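Local coordinates for putative eukaryotic translation initiation factor eIF-4E (Leishmania major, PDB 5WB5), which probably binds the 5' cap of messenger RNA, including the trypanosomatid cap 4 form, as a translation initiation factor of the eIF4E family, at residues 23-27 / 145-149; 162-168 / 179-184; 96-102 / 209-215; 66-70 / 129-135. All coordinates share one frame; numbering follows the deposited sequence.

Interaction 1 (23-27 / 145-149)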
loop_
_atom_site.group_PDB
_atom_site.type_symbol
_atom_site.label_atom_id
_atom_site.label_comp_id
_atom_site.label_asym_id
_atom_site.label_seq_id
_atom_site.Cartn_x
_atom_site.Cartn_y
_atom_site.Cartn_z
ATOM N N LEU A 23 -10.546 12.097 -1.309
ATOM C CA LEU A 23 -9.092 12.079 -1.289
ATOM C C LEU A 23 -8.534 13.000 -2.368
ATOM O O LEU A 23 -9.219 13.367 -3.325
ATOM C CB LEU A 23 -8.567 10.660 -1.505
ATOM C CG LEU A 23 -8.952 9.610 -0.467
ATOM C CD1 LEU A 23 -8.515 8.238 -0.937
ATOM C CD2 LEU A 23 -8.331 9.930 0.875
ATOM N N GLN A 24 -7.263 13.367 -2.204
ATOM C CA GLN A 24 -6.592 14.134 -3.245
ATOM C C GLN A 24 -6.448 13.319 -4.522
ATOM O O GLN A 24 -6.430 13.885 -5.620
ATOM C CB GLN A 24 -5.220 14.601 -2.756
ATOM C CG GLN A 24 -4.455 15.454 -3.757
ATOM C CD GLN A 24 -5.203 16.713 -4.148
ATOM O OE1 GLN A 24 -5.730 17.427 -3.295
ATOM N NE2 GLN A 24 -5.257 16.991 -5.445
ATOM N N ARG A 25 -6.355 11.997 -4.400
ATOM C CA ARG A 25 -6.157 11.127 -5.548
ATOM C C ARG A 25 -6.836 9.792 -5.284
ATOM O O ARG A 25 -6.968 9.364 -4.135
ATOM C CB ARG A 25 -4.665 10.904 -5.834
ATOM C CG ARG A 25 -3.885 12.174 -6.129
ATOM C CD ARG A 25 -2.419 11.878 -6.408
ATOM N NE ARG A 25 -1.672 11.557 -5.196
ATOM C CZ ARG A 25 -0.405 11.151 -5.184
ATOM N NH1 ARG A 25 0.263 11.010 -6.321
ATOM N NH2 ARG A 25 0.196 10.884 -4.034
ATOM N N ALA A 26 -7.268 9.140 -6.360
ATOM C CA ALA A 26 -7.745 7.773 -6.261
ATOM C C ALA A 26 -6.557 6.822 -6.159
ATOM O O ALA A 26 -5.442 7.138 -6.585
ATOM C CB ALA A 26 -8.613 7.413 -7.466
ATOM N N TRP A 27 -6.798 5.648 -5.576
ATOM C CA TRP A 27 -5.725 4.679 -5.372
ATOM C C TRP A 27 -6.250 3.275 -5.610
ATOM O O TRP A 27 -7.321 2.920 -5.114
ATOM C CB TRP A 27 -5.143 4.785 -3.959
ATOM C CG TRP A 27 -4.509 6.104 -3.676
ATOM C CD1 TRP A 27 -5.133 7.233 -3.243
ATOM C CD2 TRP A 27 -3.123 6.436 -3.808
ATOM N NE1 TRP A 27 -4.225 8.250 -3.098
ATOM C CE2 TRP A 27 -2.982 7.787 -3.437
ATOM C CE3 TRP A 27 -1.989 5.721 -4.205
ATOM C CZ2 TRP A 27 -1.752 8.440 -3.447
ATOM C CZ3 TRP A 27 -0.767 6.373 -4.216
ATOM C CH2 TRP A 27 -0.659 7.721 -3.839
ATOM N N THR A 145 -0.091 7.553 2.844
ATOM C CA THR A 145 -0.222 7.652 1.397
ATOM C C THR A 145 -1.521 8.354 1.026
ATOM O O THR A 145 -1.516 9.379 0.333
ATOM C CB THR A 145 -0.158 6.259 0.766
ATOM O OG1 THR A 145 1.041 5.596 1.187
ATOM C CG2 THR A 145 -0.172 6.351 -0.759
ATOM N N VAL A 146 -2.651 7.824 1.501
ATOM C CA VAL A 146 -3.941 8.382 1.097
ATOM C C VAL A 146 -4.112 9.793 1.647
ATOM O O VAL A 146 -4.687 10.664 0.984
ATOM C CB VAL A 146 -5.102 7.464 1.526
ATOM C CG1 VAL A 146 -5.032 6.145 0.780
ATOM C CG2 VAL A 146 -5.106 7.245 3.033
ATOM N N GLY A 147 -3.615 10.046 2.858
ATOM C CA GLY A 147 -3.707 11.350 3.477
ATOM C C GLY A 147 -2.743 12.380 2.947
ATOM O O GLY A 147 -2.810 13.542 3.354
ATOM N N GLU A 148 -1.832 11.988 2.057
ATOM C CA GLU A 148 -0.924 12.902 1.370
ATOM C C GLU A 148 0.082 13.559 2.305
ATOM O O GLU A 148 0.630 14.615 1.976
ATOM C CB GLU A 148 -1.698 13.987 0.608
ATOM C CG GLU A 148 -2.572 13.454 -0.512
ATOM C CD GLU A 148 -1.767 12.870 -1.653
ATOM O OE1 GLU A 148 -0.551 13.154 -1.733
ATOM O OE2 GLU A 148 -2.353 12.126 -2.466
ATOM N N TYR A 149 0.343 12.970 3.474
ATOM C CA TYR A 149 1.423 13.433 4.334
ATOM C C TYR A 149 2.625 12.499 4.297
ATOM O O TYR A 149 3.414 12.469 5.248
ATOM C CB TYR A 149 0.937 13.637 5.773
ATOM C CG TYR A 149 0.251 12.463 6.434
ATOM C CD1 TYR A 149 -1.102 12.226 6.232
ATOM C CD2 TYR A 149 0.940 11.621 7.302
ATOM C CE1 TYR A 149 -1.746 11.173 6.848
ATOM C CE2 TYR A 149 0.300 10.561 7.927
ATOM C CZ TYR A 149 -1.046 10.344 7.699
ATOM O OH TYR A 149 -1.701 9.292 8.305
#
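Arg25 and Glu148 form a salt bridge beside an apolar patch in which Trp27 packs on Thr145 and Val146, with Glu148 OE2 at the ring's edge, and together they tie a corner in strand 22-32 to the C-terminal end of helix 133-147. Arg25 comes side-on. Its NE meets Glu148 OE2 at 2.9 Å with an N-H...O angle of 157°, and its NH2 reaches the syn lone pair of the same oxygen at 3.2 Å. OE2 lies close to the guanidinium plane, although carboxylate and guanidinium are turned 49° against each other. In this curved-sheet eIF4E fold, with helices packed on one side, the acid leaves the helix through a Schellman motif, and a bend at chi2 (-67°) folds its carboxylate back toward the strand. Thr145 turns its methyl CG2 to the six-membered ring of Trp27, 3.6 Å from the centroid, in a CH-pi contact, while its OG1 bonds to Val141 O. Val146 CG1 lies 4.2 Å from Trp27 CD1, while Leu23 CD2 touches Val146 CB at 4.1 Å. Arg25 NH1 is bonded to Gln81 OE1 and Val164 O. Glu148 OE1 bridges to a basic side chain on the chain of another protein, and the backbone of that chain bonds to Gln24 OE1.

Interaction 2 (162-168 / 179-184)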
loop_
_atom_site.group_PDB
_atom_site.type_symbol
_atom_site.label_atom_id
_atom_site.label_comp_id
_atom_site.label_asym_id
_atom_site.label_seq_id
_atom_site.Cartn_x
_atom_site.Cartn_y
_atom_site.Cartn_z
ATOM N N PRO A 162 2.848 15.126 -8.807
ATOM C CA PRO A 162 3.078 14.337 -7.595
ATOM C C PRO A 162 4.443 13.671 -7.599
ATOM O O PRO A 162 5.018 13.373 -8.650
ATOM C CB PRO A 162 1.958 13.292 -7.640
ATOM C CG PRO A 162 1.717 13.088 -9.090
ATOM C CD PRO A 162 1.982 14.414 -9.765
ATOM N N PHE A 163 4.958 13.438 -6.394
ATOM C CA PHE A 163 6.254 12.796 -6.205
ATOM C C PHE A 163 6.137 11.322 -5.848
ATOM O O PHE A 163 6.941 10.513 -6.316
ATOM C CB PHE A 163 7.046 13.523 -5.113
ATOM C CG PHE A 163 8.331 12.841 -4.741
ATOM C CD1 PHE A 163 9.368 12.738 -5.654
ATOM C CD2 PHE A 163 8.508 12.312 -3.474
ATOM C CE1 PHE A 163 10.553 12.114 -5.312
ATOM C CE2 PHE A 163 9.692 11.688 -3.127
ATOM C CZ PHE A 163 10.715 11.589 -4.046
ATOM N N VAL A 164 5.156 10.958 -5.032
ATOM C CA VAL A 164 4.926 9.568 -4.659
ATOM C C VAL A 164 3.887 8.979 -5.601
ATOM O O VAL A 164 2.796 9.539 -5.768
ATOM C CB VAL A 164 4.469 9.466 -3.194
ATOM C CG1 VAL A 164 4.100 8.030 -2.835
ATOM C CG2 VAL A 164 5.561 9.980 -2.272
ATOM N N THR A 165 4.225 7.852 -6.227
ATOM C CA THR A 165 3.313 7.176 -7.139
ATOM C C THR A 165 2.664 5.945 -6.529
ATOM O O THR A 165 1.548 5.584 -6.929
ATOM C CB THR A 165 4.043 6.762 -8.421
ATOM O OG1 THR A 165 5.087 5.832 -8.105
ATOM C CG2 THR A 165 4.639 7.977 -9.117
ATOM N N GLY A 166 3.329 5.281 -5.590
ATOM C CA GLY A 166 2.706 4.129 -4.965
ATOM C C GLY A 166 3.570 3.539 -3.875
ATOM O O GLY A 166 4.618 4.078 -3.522
ATOM N N ILE A 167 3.100 2.410 -3.338
ATOM C CA ILE A 167 3.813 1.659 -2.313
ATOM C C ILE A 167 3.575 0.173 -2.543
ATOM O O ILE A 167 2.607 -0.239 -3.185
ATOM C CB ILE A 167 3.388 2.039 -0.874
ATOM C CG1 ILE A 167 1.888 1.818 -0.677
ATOM C CG2 ILE A 167 3.764 3.482 -0.572
ATOM C CD1 ILE A 167 1.435 1.972 0.758
ATOM N N VAL A 168 4.477 -0.634 -1.994
ATOM C CA VAL A 168 4.456 -2.081 -2.177
ATOM C C VAL A 168 4.909 -2.736 -0.880
ATOM O O VAL A 168 5.969 -2.405 -0.344
ATOM C CB VAL A 168 5.356 -2.537 -3.347
ATOM C CG1 VAL A 168 5.281 -4.052 -3.532
ATOM C CG2 VAL A 168 4.975 -1.830 -4.642
ATOM N N ALA A 179 8.184 -0.727 0.407
ATOM C CA ALA A 179 8.774 0.079 -0.651
ATOM C C ALA A 179 7.834 1.223 -0.994
ATOM O O ALA A 179 6.623 1.026 -1.095
ATOM C CB ALA A 179 9.059 -0.764 -1.903
ATOM N N VAL A 180 8.401 2.411 -1.168
ATOM C CA VAL A 180 7.676 3.593 -1.611
ATOM C C VAL A 180 8.219 3.954 -2.986
ATOM O O VAL A 180 9.381 4.359 -3.116
ATOM C CB VAL A 180 7.830 4.760 -0.626
ATOM C CG1 VAL A 180 7.032 5.974 -1.093
ATOM C CG2 VAL A 180 7.397 4.338 0.765
ATOM N N TRP A 181 7.392 3.776 -4.014
ATOM C CA TRP A 181 7.767 4.077 -5.388
ATOM C C TRP A 181 7.448 5.537 -5.683
ATOM O O TRP A 181 6.277 5.947 -5.633
ATOM C CB TRP A 181 7.029 3.171 -6.375
ATOM C CG TRP A 181 7.458 1.738 -6.353
ATOM C CD1 TRP A 181 7.883 1.020 -5.272
ATOM C CD2 TRP A 181 7.506 0.845 -7.472
ATOM N NE1 TRP A 181 8.189 -0.266 -5.648
ATOM C CE2 TRP A 181 7.967 -0.400 -6.993
ATOM C CE3 TRP A 181 7.202 0.975 -8.830
ATOM C CZ2 TRP A 181 8.131 -1.505 -7.824
ATOM C CZ3 TRP A 181 7.366 -0.124 -9.655
ATOM C CH2 TRP A 181 7.826 -1.348 -9.148
ATOM N N VAL A 182 8.493 6.303 -6.005
ATOM C CA VAL A 182 8.380 7.715 -6.355
ATOM C C VAL A 182 8.478 7.860 -7.869
ATOM O O VAL A 182 8.503 6.862 -8.600
ATOM C CB VAL A 182 9.464 8.550 -5.647
ATOM C CG1 VAL A 182 9.367 8.373 -4.141
ATOM C CG2 VAL A 182 10.855 8.165 -6.138
ATOM N N SER A 183 8.552 9.103 -8.350
ATOM C CA SER A 183 8.569 9.392 -9.777
ATOM C C SER A 183 9.852 10.050 -10.261
ATOM O O SER A 183 10.228 9.847 -11.417
ATOM C CB SER A 183 7.388 10.304 -10.150
ATOM O OG SER A 183 7.486 11.559 -9.500
ATOM N N ASP A 184 10.530 10.826 -9.419
ATOM C CA ASP A 184 11.743 11.544 -9.803
ATOM C C ASP A 184 12.892 11.048 -8.934
ATOM O O ASP A 184 12.961 11.370 -7.742
ATOM C CB ASP A 184 11.552 13.055 -9.655
ATOM C CG ASP A 184 12.757 13.848 -10.131
ATOM O OD1 ASP A 184 13.035 13.845 -11.349
ATOM O OD2 ASP A 184 13.423 14.481 -9.286
#
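Thr165 and Gly166 both face Trp181 in a classic beta bulge of the antiparallel hairpin formed by strands 164-171 and 175-182. Among the backbone bonds, Trp181 O accepts from Thr165 N at 2.9 Å and from Gly166 N at 3.0 Å, both donors lying in the carbonyl plane. In return Trp181 N gives to Gly166 O (2.8 Å) from above that carbonyl's plane, 42° out of it. Farther along, Val168 N bonds to Ala179 O. Beyond the start of strand 164-171, Ser183 N makes a weak bond to Phe163 O, and Ser183 OG donates to a lone pair of Pro162 O at 3.2 Å.

Apolar contacts occupy both faces. On the one carrying Val164, Ile167, Val180 and Val182, Val164 CG1 meets Val180 CG1 at 4.0 Å. The Phe163 ring, from the loop before the strand, runs alongside Val182, with Val182 CG1 over its face, 3.9 Å from the centroid. Ile167 and Val180 extend this packing to helices 133-147 and 188-200. On the other face a chi1 of -179° puts Val168 CG2 beside its backbone N, from where it stands over the five-membered ring of Trp181 at 4.1 Å from the centroid.

One carbonyl, Trp181 O, thus receives two amide N-H groups, which accommodates the one-residue register shift between Val164 and Gly166 with both amides hydrogen-bonded to the same oxygen.

Interaction 3 (96-102 / 209-215)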
loop_
_atom_site.group_PDB
_atom_site.type_symbol
_atom_site.label_atom_id
_atom_site.label_comp_id
_atom_site.label_asym_id
_atom_site.label_seq_id
_atom_site.Cartn_x
_atom_site.Cartn_y
_atom_site.Cartn_z
ATOM N N GLY A 96 11.634 7.544 -12.061
ATOM C CA GLY A 96 11.782 7.459 -10.626
ATOM C C GLY A 96 12.370 6.137 -10.180
ATOM O O GLY A 96 12.909 5.350 -10.960
ATOM N N GLY A 97 12.257 5.900 -8.878
ATOM C CA GLY A 97 12.731 4.675 -8.273
ATOM C C GLY A 97 11.893 4.285 -7.075
ATOM O O GLY A 97 10.727 4.684 -6.964
ATOM N N LYS A 98 12.477 3.505 -6.169
ATOM C CA LYS A 98 11.782 3.069 -4.968
ATOM C C LYS A 98 12.717 3.118 -3.769
ATOM O O LYS A 98 13.880 2.712 -3.856
ATOM C CB LYS A 98 11.213 1.650 -5.128
ATOM C CG LYS A 98 12.245 0.562 -5.376
ATOM C CD LYS A 98 11.570 -0.798 -5.496
ATOM C CE LYS A 98 12.561 -1.901 -5.831
ATOM N NZ LYS A 98 13.120 -1.741 -7.200
ATOM N N LEU A 99 12.193 3.629 -2.657
ATOM C CA LEU A 99 12.877 3.610 -1.369
ATOM C C LEU A 99 12.263 2.500 -0.525
ATOM O O LEU A 99 11.075 2.559 -0.197
ATOM C CB LEU A 99 12.745 4.959 -0.660
ATOM C CG LEU A 99 13.317 5.080 0.759
ATOM C CD1 LEU A 99 14.834 5.238 0.734
ATOM C CD2 LEU A 99 12.671 6.239 1.489
ATOM N N TRP A 100 13.062 1.495 -0.175
ATOM C CA TRP A 100 12.539 0.309 0.485
ATOM C C TRP A 100 13.342 -0.016 1.737
ATOM O O TRP A 100 14.456 0.472 1.945
ATOM C CB TRP A 100 12.525 -0.902 -0.464
ATOM C CG TRP A 100 13.847 -1.235 -1.088
ATOM C CD1 TRP A 100 14.363 -0.720 -2.242
ATOM C CD2 TRP A 100 14.813 -2.178 -0.604
ATOM N NE1 TRP A 100 15.592 -1.278 -2.503
ATOM C CE2 TRP A 100 15.890 -2.178 -1.512
ATOM C CE3 TRP A 100 14.870 -3.020 0.511
ATOM C CZ2 TRP A 100 17.014 -2.983 -1.337
ATOM C CZ3 TRP A 100 15.988 -3.818 0.682
ATOM C CH2 TRP A 100 17.042 -3.794 -0.236
ATOM N N VAL A 101 12.725 -0.844 2.579
ATOM C CA VAL A 101 13.293 -1.290 3.843
ATOM C C VAL A 101 12.885 -2.739 4.079
ATOM O O VAL A 101 11.822 -3.186 3.633
ATOM C CB VAL A 101 12.833 -0.412 5.029
ATOM C CG1 VAL A 101 13.271 1.031 4.833
ATOM C CG2 VAL A 101 11.323 -0.487 5.201
ATOM N N ASN A 102 13.735 -3.469 4.800
ATOM C CA ASN A 102 13.499 -4.870 5.142
ATOM C C ASN A 102 13.116 -4.946 6.617
ATOM O O ASN A 102 13.970 -4.804 7.496
ATOM C CB ASN A 102 14.729 -5.728 4.855
ATOM C CG ASN A 102 15.101 -5.751 3.386
ATOM O OD1 ASN A 102 14.292 -5.412 2.525
ATOM N ND2 ASN A 102 16.329 -6.161 3.093
ATOM N N SER A 209 17.052 -2.494 7.179
ATOM C CA SER A 209 17.675 -2.026 5.951
ATOM C C SER A 209 16.885 -0.842 5.414
ATOM O O SER A 209 15.668 -0.752 5.602
ATOM C CB SER A 209 17.746 -3.141 4.898
ATOM O OG SER A 209 18.125 -2.634 3.630
ATOM N N MET A 210 17.594 0.074 4.758
ATOM C CA MET A 210 16.960 1.177 4.041
ATOM C C MET A 210 17.802 1.486 2.816
ATOM O O MET A 210 18.996 1.774 2.937
ATOM C CB MET A 210 16.817 2.417 4.928
ATOM C CG MET A 210 16.196 3.611 4.208
ATOM S SD MET A 210 15.575 4.882 5.327
ATOM C CE MET A 210 14.030 4.149 5.857
ATOM N N VAL A 211 17.180 1.424 1.644
ATOM C CA VAL A 211 17.898 1.509 0.378
ATOM C C VAL A 211 17.011 2.213 -0.636
ATOM O O VAL A 211 15.839 1.864 -0.793
ATOM C CB VAL A 211 18.293 0.109 -0.138
ATOM C CG1 VAL A 211 19.004 0.202 -1.484
ATOM C CG2 VAL A 211 19.160 -0.624 0.880
ATOM N N PHE A 212 17.568 3.200 -1.331
ATOM C CA PHE A 212 16.920 3.780 -2.498
ATOM C C PHE A 212 17.503 3.152 -3.756
ATOM O O PHE A 212 18.703 2.875 -3.824
ATOM C CB PHE A 212 17.094 5.297 -2.550
ATOM C CG PHE A 212 16.343 5.943 -3.681
ATOM C CD1 PHE A 212 14.974 6.143 -3.594
ATOM C CD2 PHE A 212 17.000 6.338 -4.834
ATOM C CE1 PHE A 212 14.275 6.730 -4.632
ATOM C CE2 PHE A 212 16.304 6.929 -5.878
ATOM C CZ PHE A 212 14.940 7.124 -5.775
ATOM N N THR A 213 16.648 2.931 -4.752
ATOM C CA THR A 213 17.060 2.269 -5.984
ATOM C C THR A 213 16.341 2.912 -7.158
ATOM O O THR A 213 15.109 2.893 -7.214
ATOM C CB THR A 213 16.754 0.770 -5.927
ATOM O OG1 THR A 213 17.355 0.200 -4.758
ATOM C CG2 THR A 213 17.290 0.067 -7.164
ATOM N N LYS A 214 17.109 3.479 -8.085
ATOM C CA LYS A 214 16.537 3.974 -9.328
ATOM C C LYS A 214 16.200 2.804 -10.242
ATOM O O LYS A 214 16.919 1.802 -10.289
ATOM C CB LYS A 214 17.510 4.926 -10.028
ATOM C CG LYS A 214 16.977 5.508 -11.331
ATOM C CD LYS A 214 17.971 6.476 -11.958
ATOM C CE LYS A 214 17.443 7.041 -13.267
ATOM N NZ LYS A 214 18.425 7.952 -13.921
ATOM N N HIS A 215 15.097 2.932 -10.968
ATOM C CA HIS A 215 14.640 1.857 -11.834
ATOM C C HIS A 215 15.427 1.837 -13.138
ATOM O O HIS A 215 16.050 0.831 -13.478
ATOM C CB HIS A 215 13.145 2.003 -12.120
ATOM C CG HIS A 215 12.288 1.930 -10.895
ATOM N ND1 HIS A 215 11.060 2.551 -10.806
ATOM C CD2 HIS A 215 12.476 1.299 -9.711
ATOM C CE1 HIS A 215 10.532 2.310 -9.620
ATOM N NE2 HIS A 215 11.371 1.552 -8.936
#
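Strand 210-214, one of the two outermost strands of this chain's sheet, pairs antiparallel with strand 97-104, and its Val211 lies against Trp100 while Thr213 faces Lys98. Reciprocal backbone bonds join both couples: Trp100 N reaches Val211 O at 2.9 Å in an almost straight bond (174°), and Lys98 N reaches Thr213 O at the same 2.9 Å. The Trp100 side chain runs beside Val211, whose CB lies over the six-membered ring, 3.9 Å from its centroid. With chi1 at 55° the indole swings toward strand 210-214, and its NE1 donates to Thr213 OG1 at 3.2 Å, a partner near the ring plane. At the C-terminal end, Gly97 CA stands over the centre of the His215 imidazole, 3.5 Å from the centroid, while His215 N binds Gly96 O. His215 ND1 is held by Asn93 O. On the other side of the sheet Leu99 CB touches Phe212 CD1 at 3.9 Å, and Val101 packs beside Met210. Helix 188-200 covers this second face, meeting Leu99 and Phe212 through Leu194 and Ile191, whereas Trp100 makes a cation-pi contact with Arg177 of strand 175-182, the next strand inward.

Interaction 4 (66-70 / 129-135)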
loop_
_atom_site.group_PDB
_atom_site.type_symbol
_atom_site.label_atom_id
_atom_site.label_comp_id
_atom_site.label_asym_id
_atom_site.label_seq_id
_atom_site.Cartn_x
_atom_site.Cartn_y
_atom_site.Cartn_z
ATOM N N LYS A 66 -6.386 -8.677 3.881
ATOM C CA LYS A 66 -5.869 -9.673 4.808
ATOM C C LYS A 66 -4.642 -9.122 5.530
ATOM O O LYS A 66 -3.802 -8.461 4.909
ATOM C CB LYS A 66 -5.499 -10.956 4.069
ATOM C CG LYS A 66 -6.671 -11.630 3.352
ATOM C CD LYS A 66 -7.628 -12.300 4.327
ATOM C CE LYS A 66 -8.860 -12.849 3.616
ATOM N NZ LYS A 66 -8.513 -13.789 2.516
ATOM N N PRO A 67 -4.506 -9.345 6.835
ATOM C CA PRO A 67 -3.309 -8.869 7.533
ATOM C C PRO A 67 -2.066 -9.602 7.061
ATOM O O PRO A 67 -2.117 -10.753 6.623
ATOM C CB PRO A 67 -3.610 -9.168 9.006
ATOM C CG PRO A 67 -4.602 -10.262 8.978
ATOM C CD PRO A 67 -5.433 -10.035 7.747
ATOM N N LEU A 68 -0.932 -8.908 7.157
ATOM C CA LEU A 68 0.332 -9.497 6.736
ATOM C C LEU A 68 0.740 -10.647 7.646
ATOM O O LEU A 68 1.384 -11.596 7.189
ATOM C CB LEU A 68 1.419 -8.425 6.710
ATOM C CG LEU A 68 1.047 -7.141 5.964
ATOM C CD1 LEU A 68 2.117 -6.088 6.168
ATOM C CD2 LEU A 68 0.837 -7.414 4.485
ATOM N N HIS A 69 0.370 -10.584 8.927
ATOM C CA HIS A 69 0.692 -11.668 9.849
ATOM C C HIS A 69 0.105 -12.991 9.381
ATOM O O HIS A 69 0.677 -14.053 9.651
ATOM C CB HIS A 69 0.181 -11.328 11.249
ATOM C CG HIS A 69 0.278 -12.461 12.221
ATOM N ND1 HIS A 69 1.330 -13.351 12.225
ATOM C CD2 HIS A 69 -0.545 -12.846 13.224
ATOM C CE1 HIS A 69 1.150 -14.238 13.188
ATOM N NE2 HIS A 69 0.019 -13.953 13.809
ATOM N N ALA A 70 -1.029 -12.950 8.685
ATOM C CA ALA A 70 -1.683 -14.147 8.177
ATOM C C ALA A 70 -1.533 -14.317 6.674
ATOM O O ALA A 70 -2.055 -15.289 6.120
ATOM C CB ALA A 70 -3.172 -14.124 8.542
ATOM N N GLU A 129 -6.143 -11.861 18.291
ATOM C CA GLU A 129 -4.875 -11.365 18.800
ATOM C C GLU A 129 -4.708 -9.905 18.404
ATOM O O GLU A 129 -5.418 -9.384 17.540
ATOM C CB GLU A 129 -3.705 -12.207 18.271
ATOM C CG GLU A 129 -3.618 -12.258 16.752
ATOM C CD GLU A 129 -2.840 -13.459 16.251
ATOM O OE1 GLU A 129 -2.373 -14.260 17.088
ATOM O OE2 GLU A 129 -2.701 -13.604 15.019
ATOM N N ALA A 130 -3.755 -9.244 19.052
ATOM C CA ALA A 130 -3.478 -7.844 18.772
ATOM C C ALA A 130 -2.694 -7.709 17.474
ATOM O O ALA A 130 -1.853 -8.552 17.150
ATOM C CB ALA A 130 -2.697 -7.212 19.924
ATOM N N LYS A 131 -2.980 -6.641 16.730
ATOM C CA LYS A 131 -2.269 -6.386 15.487
ATOM C C LYS A 131 -0.767 -6.383 15.730
ATOM O O LYS A 131 -0.283 -5.850 16.730
ATOM C CB LYS A 131 -2.701 -5.046 14.886
ATOM C CG LYS A 131 -4.064 -5.062 14.218
ATOM C CD LYS A 131 -4.328 -3.759 13.471
ATOM C CE LYS A 131 -5.677 -3.768 12.773
ATOM N NZ LYS A 131 -6.807 -3.980 13.717
ATOM N N THR A 132 -0.030 -6.997 14.813
ATOM C CA THR A 132 1.418 -6.993 14.907
ATOM C C THR A 132 1.966 -5.622 14.521
ATOM O O THR A 132 1.311 -4.830 13.837
ATOM C CB THR A 132 2.018 -8.069 14.004
ATOM O OG1 THR A 132 1.713 -7.771 12.635
ATOM C CG2 THR A 132 1.454 -9.440 14.360
ATOM N N ASP A 133 3.185 -5.340 14.984
ATOM C CA ASP A 133 3.843 -4.094 14.606
ATOM C C ASP A 133 3.984 -3.980 13.095
ATOM O O ASP A 133 3.938 -2.871 12.549
ATOM C CB ASP A 133 5.211 -4.000 15.279
ATOM C CG ASP A 133 5.110 -3.806 16.781
ATOM O OD1 ASP A 133 4.192 -3.089 17.234
ATOM O OD2 ASP A 133 5.950 -4.373 17.512
ATOM N N LEU A 134 4.145 -5.106 12.400
ATOM C CA LEU A 134 4.224 -5.074 10.942
ATOM C C LEU A 134 2.909 -4.594 10.334
ATOM O O LEU A 134 2.900 -3.727 9.450
ATOM C CB LEU A 134 4.591 -6.461 10.413
ATOM C CG LEU A 134 4.716 -6.607 8.897
ATOM C CD1 LEU A 134 5.854 -5.759 8.368
ATOM C CD2 LEU A 134 4.913 -8.065 8.531
ATOM N N ASP A 135 1.785 -5.159 10.782
ATOM C CA ASP A 135 0.494 -4.690 10.297
ATOM C C ASP A 135 0.290 -3.219 10.635
ATOM O O ASP A 135 -0.232 -2.452 9.818
ATOM C CB ASP A 135 -0.634 -5.535 10.890
ATOM C CG ASP A 135 -0.594 -6.976 10.424
ATOM O OD1 ASP A 135 -0.325 -7.219 9.225
ATOM O OD2 ASP A 135 -0.840 -7.870 11.264
#
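Glu129 reaches His69 from the extended lead-in to helix 133-147, whose N-cap is Thr132. Its extended side chain brings OE2 to the edge of the imidazole, 3.0 Å from His69 NE2, with ring and carboxylate planes 41° apart. Thr132 follows, crossing His69 at about a right angle so that its CG2 touches His69 CB at 3.9 Å. A chi1 of 64° turns OG1 of the same threonine back over the start of the helix, where it accepts from Asp135 N at 3.2 Å and so satisfies an amide of the first turn. Leu134 contributes the apolar part: its CG meets Leu68 CD1 at 3.8 Å, the two side chains again crossed. Leu68 is buried further by Trp138 of the same helix and Met169 of strand 164-171, so its side chain meets both the helix and the sheet. Its carbonyl oxygen is taken by Lys171 NZ, while the backbone of Ala70 is hydrogen-bonded to the chain of another protein. Asp135 completes the contact with its carboxylate set against the backbone of the loop. OD1 accepts a weak bond from His69 N and a shorter one from Leu68 N, the latter at 2.7 Å, arriving on the syn side and 21° out of the carboxylate plane.

Overall arrangement
Interaction 2 is the most buried of the four, and interaction 3 continues the same sheet outward: Val180 N bonds to Leu99 O and Val182 N to Gly97 O, linking their inner strands. Both rely on repeated backbone bonds with apolar packing and CH-pi contacts to aromatic rings. Interactions 1 and 4 instead use opposite ends of helix 133-147, and in each a carboxylate does the polar work, accepting from a guanidinium in interaction 1 and from loop amides in interaction 4. Both also lie where the chain of another protein approaches. Interaction 1 also packs on interaction 2, Trp27 against Thr165 and Thr145 against Ile167, whereas interaction 4 stands apart, touching none of the others.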